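Local coordinates for protein N-terminal acetyltransferase B complex subunit NAT3 (Candida albicans, PDB 5K04) that is the acetyltransferase subunit of the NatB complex, a GNAT-family enzyme that binds coenzyme A and acetylates the amino termini of proteins, at residues K5-Q8 / M9-F13; I122-E125 / K126-Y129. All blocks are in the same frame, centred on the assembly; numbering follows the deposited sequence.

Contact 1: K5-Q8 / M9-F13; sequences KPFQ and MEDLF
Asp11 turns its carboxylate back on the start of the 3-10 turn, where OD2 accepts the backbone N-H of Gln8 at 2.9 Å in a nearly straight bond (167°). OD2 is met on its anti side, somewhat out of the carboxylate plane. In return Asp11 N donates to Gln8 O at 2.9 Å, so the two residues are closed into a ring by a side-chain bond and a main-chain bond. Aspartate suits this place because, with CG beside its own backbone N (chi1 -73°), the short carboxylate comes back to the Gln8 N-H three residues earlier.

The same side chain also lies against an aromatic ring. Asp11 CB sits over one face of Phe7, offset toward the rim and 4.0 Å from the ring centroid, in a CH-pi contact, while Leu12 CD2 meets the ring edge in its plane, 4.0 Å from Phe7 CZ. Phe7 reaches both because its CG lies opposite its own N (chi1 -169°), which carries the ring forward along the chain toward the turn. Phe43 stacks on the ring as well.

Gln8 bends at its second torsion. Its OE1 thereby accepts a bond from a water at 2.7 Å, and the same water accepts the N-H of Met9 at 2.8 Å, so amide and main chain are bridged. NE2 donates to the backbone O of Asn490 of the partner subunit, so glutamine, acceptor at one end of its amide and donor at the other, serves both.

OD2 also lies 3.2 Å from Gln8 O, two acceptors near each other, a cost that the N-H bonds would offset. OD1 pairs with Lys45, and this cation together with the Gln8 N-H would be expected to keep Asp11 ionised, tying the turn to strand 43-48.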
loop_
_atom_site.group_PDB
_atom_site.type_symbol
_atom_site.label_atom_id
_atom_site.label_comp_id
_atom_site.label_asym_id
_atom_site.label_seq_id
_atom_site.Cartn_x
_atom_site.Cartn_y
_atom_site.Cartn_z
ATOM N N LYS B 5 -18.075 -8.902 2.452
ATOM C CA LYS B 5 -18.117 -7.608 1.793
ATOM C C LYS B 5 -17.437 -7.681 0.429
ATOM O O LYS B 5 -16.533 -8.496 0.208
ATOM C CB LYS B 5 -17.441 -6.500 2.617
ATOM C CG LYS B 5 -17.873 -6.369 4.076
ATOM C CD LYS B 5 -19.334 -5.992 4.261
ATOM C CE LYS B 5 -19.684 -6.061 5.749
ATOM N NZ LYS B 5 -21.160 -5.932 6.041
ATOM N N PRO B 6 -17.853 -6.826 -0.501
ATOM C CA PRO B 6 -17.166 -6.759 -1.782
ATOM C C PRO B 6 -15.752 -6.255 -1.596
ATOM O O PRO B 6 -15.488 -5.354 -0.791
ATOM C CB PRO B 6 -18.005 -5.767 -2.589
ATOM C CG PRO B 6 -19.334 -5.746 -1.906
ATOM C CD PRO B 6 -19.021 -5.928 -0.452
ATOM N N PHE B 7 -14.852 -6.845 -2.371
ATOM C CA PHE B 7 -13.460 -6.464 -2.355
ATOM C C PHE B 7 -13.273 -5.194 -3.177
ATOM O O PHE B 7 -13.915 -5.001 -4.219
ATOM C CB PHE B 7 -12.619 -7.614 -2.904
ATOM C CG PHE B 7 -11.150 -7.458 -2.693
ATOM C CD1 PHE B 7 -10.380 -6.781 -3.620
ATOM C CD2 PHE B 7 -10.524 -8.026 -1.586
ATOM C CE1 PHE B 7 -9.003 -6.656 -3.454
ATOM C CE2 PHE B 7 -9.152 -7.901 -1.416
ATOM C CZ PHE B 7 -8.389 -7.206 -2.351
ATOM N N GLN B 8 -12.411 -4.317 -2.680
ATOM C CA GLN B 8 -12.046 -3.093 -3.365
ATOM C C GLN B 8 -10.529 -3.013 -3.416
ATOM O O GLN B 8 -9.836 -3.501 -2.521
ATOM C CB GLN B 8 -12.630 -1.842 -2.663
ATOM C CG GLN B 8 -14.155 -1.843 -2.509
ATOM C CD GLN B 8 -14.884 -1.457 -3.796
ATOM O OE1 GLN B 8 -14.268 -0.990 -4.760
ATOM N NE2 GLN B 8 -16.209 -1.639 -3.807
ATOM N N MET B 9 -10.037 -2.367 -4.477
ATOM C CA MET B 9 -8.610 -2.263 -4.756
ATOM C C MET B 9 -7.793 -1.826 -3.546
ATOM O O MET B 9 -6.689 -2.336 -3.315
ATOM C CB MET B 9 -8.408 -1.274 -5.905
ATOM C CG MET B 9 -7.387 -1.740 -6.887
ATOM S SD MET B 9 -7.599 -3.452 -7.213
ATOM C CE MET B 9 -6.087 -3.648 -7.968
ATOM N N GLU B 10 -8.291 -0.845 -2.783
ATOM C CA GLU B 10 -7.496 -0.311 -1.679
ATOM C C GLU B 10 -7.345 -1.296 -0.525
ATOM O O GLU B 10 -6.441 -1.113 0.304
ATOM C CB GLU B 10 -8.090 1.003 -1.185
ATOM C CG GLU B 10 -7.753 2.183 -2.082
ATOM C CD GLU B 10 -8.609 3.386 -1.772
ATOM O OE1 GLU B 10 -9.814 3.317 -2.089
ATOM O OE2 GLU B 10 -8.093 4.383 -1.198
ATOM N N ASP B 11 -8.180 -2.348 -0.473
ATOM C CA ASP B 11 -7.963 -3.446 0.468
ATOM C C ASP B 11 -6.562 -4.029 0.323
ATOM O O ASP B 11 -6.020 -4.598 1.276
ATOM C CB ASP B 11 -9.000 -4.569 0.258
ATOM C CG ASP B 11 -10.409 -4.202 0.743
ATOM O OD1 ASP B 11 -10.542 -3.599 1.841
ATOM O OD2 ASP B 11 -11.390 -4.527 0.032
ATOM N N LEU B 12 -5.971 -3.925 -0.872
ATOM C CA LEU B 12 -4.622 -4.455 -1.076
ATOM C C LEU B 12 -3.612 -3.849 -0.107
ATOM O O LEU B 12 -2.590 -4.472 0.199
ATOM C CB LEU B 12 -4.169 -4.199 -2.512
ATOM C CG LEU B 12 -4.815 -5.118 -3.547
ATOM C CD1 LEU B 12 -4.325 -4.802 -4.957
ATOM C CD2 LEU B 12 -4.534 -6.563 -3.186
ATOM N N PHE B 13 -3.865 -2.626 0.367
ATOM C CA PHE B 13 -2.930 -1.958 1.265
ATOM C C PHE B 13 -2.981 -2.521 2.683
ATOM O O PHE B 13 -2.070 -2.251 3.477
ATOM C CB PHE B 13 -3.224 -0.456 1.306
ATOM C CG PHE B 13 -2.896 0.284 0.020
ATOM C CD1 PHE B 13 -1.608 0.268 -0.510
ATOM C CD2 PHE B 13 -3.870 1.031 -0.635
ATOM C CE1 PHE B 13 -1.302 0.978 -1.676
ATOM C CE2 PHE B 13 -3.574 1.736 -1.799
ATOM C CZ PHE B 13 -2.290 1.713 -2.324
HETATM O O HOH W 1 -11.983 -1.115 -6.130
#

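Contact 2: I122-E125 / K126-Y129; sequences ILYE and KLGY. With COA (coenzyme A), chain D.
Tyr124 points an edge of its ring at the face of Tyr129, a T-shaped pair with centroids 5.6 Å apart and planes at 70°. Tyr124 CD1 lies above that face, toward the rim, and the edge of the Tyr129 ring is met by Leu127 CB and Tyr124 O. Leu127 CD1 and the coenzyme A sulfur approach the Tyr124 ring obliquely, S1P lying 3.8 Å from CE2. Tyr124 thus touches both Tyr129 and the sulfur end of the cofactor.

The chain ends the helix with a Schellman motif: Tyr129 N bonds Tyr124 O at 2.9 Å, and Gly128 N bonds Glu125 O at 3.0 Å. Gly128 has a positive phi of 100°, where a CB would press on the preceding carbonyl, hence a glycine. Glu125 CA adds a straight C-H...O contact to Tyr129 O, and its carboxylate pairs with Arg121.

Lys126 is extended beyond CG and lies alongside Ile122, pointing the same way, with its CE 3.7 Å from Ile122 CG2. This places NZ at 2.7 Å from O8A of the 3'-phosphate, with the bridging ester oxygen O3B and the ribose hydroxyl oxygen O2B also bonded to NZ. A long cation is apt here, its positive charge opposite to that of the phosphate. Leu123 lies against the ribose, though closer than apolar atoms normally come, so the detail is doubtful.

Leu123 and Leu127 lean on helix 89-96, whose Ala90 and Ser91 also bind the cofactor. Tyr124 and Tyr129 pack on strands 70-80, 108-114 and 156-162, so the end of helix 118-126 touches both helix 89-96 and the sheet, just before strand 130-135.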
loop_
_atom_site.group_PDB
_atom_site.type_symbol
_atom_site.label_atom_id
_atom_site.label_comp_id
_atom_site.label_asym_id
_atom_site.label_seq_id
_atom_site.Cartn_x
_atom_site.Cartn_y
_atom_site.Cartn_z
ATOM N N ILE B 122 -8.826 -32.536 0.610
ATOM C CA ILE B 122 -9.804 -32.965 1.605
ATOM C C ILE B 122 -10.772 -31.834 1.924
ATOM O O ILE B 122 -11.988 -32.043 2.039
ATOM C CB ILE B 122 -9.061 -33.475 2.858
ATOM C CG1 ILE B 122 -8.377 -34.818 2.548
ATOM C CG2 ILE B 122 -10.003 -33.577 4.074
ATOM C CD1 ILE B 122 -7.404 -35.304 3.616
ATOM N N LEU B 123 -10.239 -30.625 2.096
ATOM C CA LEU B 123 -11.060 -29.438 2.274
ATOM C C LEU B 123 -12.132 -29.355 1.197
ATOM O O LEU B 123 -13.329 -29.264 1.494
ATOM C CB LEU B 123 -10.160 -28.196 2.269
ATOM C CG LEU B 123 -10.712 -26.772 2.183
ATOM C CD1 LEU B 123 -11.914 -26.596 3.040
ATOM C CD2 LEU B 123 -9.668 -25.789 2.653
ATOM N N TYR B 124 -11.716 -29.399 -0.068
ATOM C CA TYR B 124 -12.678 -29.323 -1.158
ATOM C C TYR B 124 -13.527 -30.589 -1.264
ATOM O O TYR B 124 -14.704 -30.511 -1.643
ATOM C CB TYR B 124 -11.948 -29.038 -2.465
ATOM C CG TYR B 124 -11.318 -27.659 -2.501
ATOM C CD1 TYR B 124 -12.104 -26.512 -2.447
ATOM C CD2 TYR B 124 -9.943 -27.505 -2.603
ATOM C CE1 TYR B 124 -11.529 -25.250 -2.495
ATOM C CE2 TYR B 124 -9.359 -26.248 -2.641
ATOM C CZ TYR B 124 -10.155 -25.126 -2.588
ATOM O OH TYR B 124 -9.581 -23.879 -2.633
ATOM N N GLU B 125 -12.963 -31.756 -0.930
ATOM C CA GLU B 125 -13.771 -32.962 -0.906
ATOM C C GLU B 125 -14.900 -32.841 0.109
ATOM O O GLU B 125 -16.028 -33.273 -0.156
ATOM C CB GLU B 125 -12.894 -34.180 -0.618
ATOM C CG GLU B 125 -12.133 -34.614 -1.855
ATOM C CD GLU B 125 -11.214 -35.782 -1.624
ATOM O OE1 GLU B 125 -10.973 -36.130 -0.449
ATOM O OE2 GLU B 125 -10.733 -36.350 -2.635
ATOM N N LYS B 126 -14.618 -32.248 1.274
ATOM C CA LYS B 126 -15.661 -32.062 2.268
ATOM C C LYS B 126 -16.745 -31.115 1.770
ATOM O O LYS B 126 -17.883 -31.181 2.245
ATOM C CB LYS B 126 -15.043 -31.556 3.570
ATOM C CG LYS B 126 -14.378 -32.661 4.380
ATOM C CD LYS B 126 -13.748 -32.135 5.649
ATOM C CE LYS B 126 -12.927 -33.217 6.337
ATOM N NZ LYS B 126 -12.339 -32.746 7.629
ATOM N N LEU B 127 -16.422 -30.256 0.809
ATOM C CA LEU B 127 -17.373 -29.326 0.213
ATOM C C LEU B 127 -18.144 -29.918 -0.962
ATOM O O LEU B 127 -18.970 -29.215 -1.552
ATOM C CB LEU B 127 -16.646 -28.069 -0.253
ATOM C CG LEU B 127 -16.037 -27.228 0.870
ATOM C CD1 LEU B 127 -15.369 -25.979 0.304
ATOM C CD2 LEU B 127 -17.103 -26.852 1.898
ATOM N N GLY B 128 -17.895 -31.180 -1.320
ATOM C CA GLY B 128 -18.558 -31.816 -2.440
ATOM C C GLY B 128 -17.755 -31.886 -3.726
ATOM O O GLY B 128 -18.261 -32.434 -4.716
ATOM N N TYR B 129 -16.535 -31.343 -3.758
ATOM C CA TYR B 129 -15.715 -31.434 -4.955
ATOM C C TYR B 129 -15.104 -32.823 -5.050
ATOM O O TYR B 129 -14.864 -33.480 -4.036
ATOM C CB TYR B 129 -14.602 -30.384 -4.945
ATOM C CG TYR B 129 -15.097 -28.962 -5.057
ATOM C CD1 TYR B 129 -15.672 -28.324 -3.966
ATOM C CD2 TYR B 129 -14.984 -28.252 -6.254
ATOM C CE1 TYR B 129 -16.135 -27.027 -4.060
ATOM C CE2 TYR B 129 -15.440 -26.947 -6.359
ATOM C CZ TYR B 129 -16.015 -26.340 -5.252
ATOM O OH TYR B 129 -16.502 -25.062 -5.320
HETATM N N1A COA D . -4.283 -28.951 9.080
HETATM C C2A COA D . -4.998 -30.262 8.974
HETATM N N3A COA D . -6.330 -30.052 8.270
HETATM C C4A COA D . -6.920 -28.770 7.830
HETATM C C5A COA D . -6.145 -27.377 8.074
HETATM C C6A COA D . -4.704 -27.542 8.698
HETATM N N6A COA D . -3.792 -26.462 8.885
HETATM N N7A COA D . -6.877 -26.192 7.384
HETATM C C8A COA D . -8.153 -26.665 6.599
HETATM N N9A COA D . -8.014 -28.264 6.926
HETATM C C1B COA D . -9.033 -29.245 6.125
HETATM C C2B COA D . -9.714 -30.364 6.973
HETATM O O2B COA D . -9.511 -31.775 6.862
HETATM C C3B COA D . -10.968 -29.547 7.188
HETATM O O3B COA D . -12.145 -29.769 7.971
HETATM P P3B COA D . -12.673 -29.836 9.516
HETATM O O7A COA D . -13.659 -28.692 9.672
HETATM O O8A COA D . -13.412 -31.178 9.596
HETATM O O9A COA D . -11.448 -29.705 10.391
HETATM C C4B COA D . -10.995 -28.460 5.983
HETATM O O4B COA D . -9.774 -28.442 5.137
HETATM C C5B COA D . -11.906 -27.180 6.114
HETATM O O5B COA D . -11.600 -26.084 6.982
HETATM P P1A COA D . -11.865 -24.506 7.206
HETATM O O1A COA D . -12.930 -24.102 6.256
HETATM O O2A COA D . -12.172 -24.280 8.656
HETATM O O3A COA D . -10.491 -23.848 6.846
HETATM P P2A COA D . -9.643 -22.497 7.079
HETATM O O4A COA D . -8.753 -22.734 8.264
HETATM O O5A COA D . -10.542 -21.361 7.115
HETATM O O6A COA D . -8.716 -22.515 5.766
HETATM C CBP COA D . -6.733 -22.835 4.022
HETATM C CCP COA D . -8.010 -23.439 4.928
HETATM C CDP COA D . -5.958 -24.076 3.192
HETATM C CEP COA D . -7.299 -21.644 2.959
HETATM C CAP COA D . -5.609 -22.097 5.123
HETATM O OAP COA D . -5.377 -22.762 6.343
HETATM C C9P COA D . -4.584 -21.074 4.414
HETATM O O9P COA D . -3.337 -21.424 4.001
HETATM N N8P COA D . -5.228 -19.908 3.678
HETATM C C7P COA D . -4.712 -19.402 2.278
HETATM C C6P COA D . -3.529 -20.196 1.610
HETATM C C5P COA D . -3.660 -21.696 0.959
HETATM O O5P COA D . -2.913 -22.737 1.344
HETATM N N4P COA D . -4.751 -21.872 -0.023
HETATM C C3P COA D . -6.037 -22.438 -0.365
HETATM C C2P COA D . -6.595 -23.845 -0.237
HETATM S S1P COA D . -6.048 -25.218 -1.208
#

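In the fold
From the N terminus, strand 3-6 leads straight into contact 1, where the chain turns into the 3-10 segment before helix 16-19. Contact 1 is complete long before contact 2 begins, so the two follow in series, neither enclosing nor crossing the other. Contact 2 ends helix 118-126 and turns the chain toward strand 130-135. Their centres are about 27 Å apart, on opposite sides of the chain's centre, and their nearest atoms are about 16 Å apart, so they do not touch. Strands 3-6 and 130-135 are the outermost of the mixed sheet within this chain. Contact 1 joins its margin to helix 29-38 and the partner subunit, whereas contact 2 joins sheet, helix 89-96 and coenzyme A.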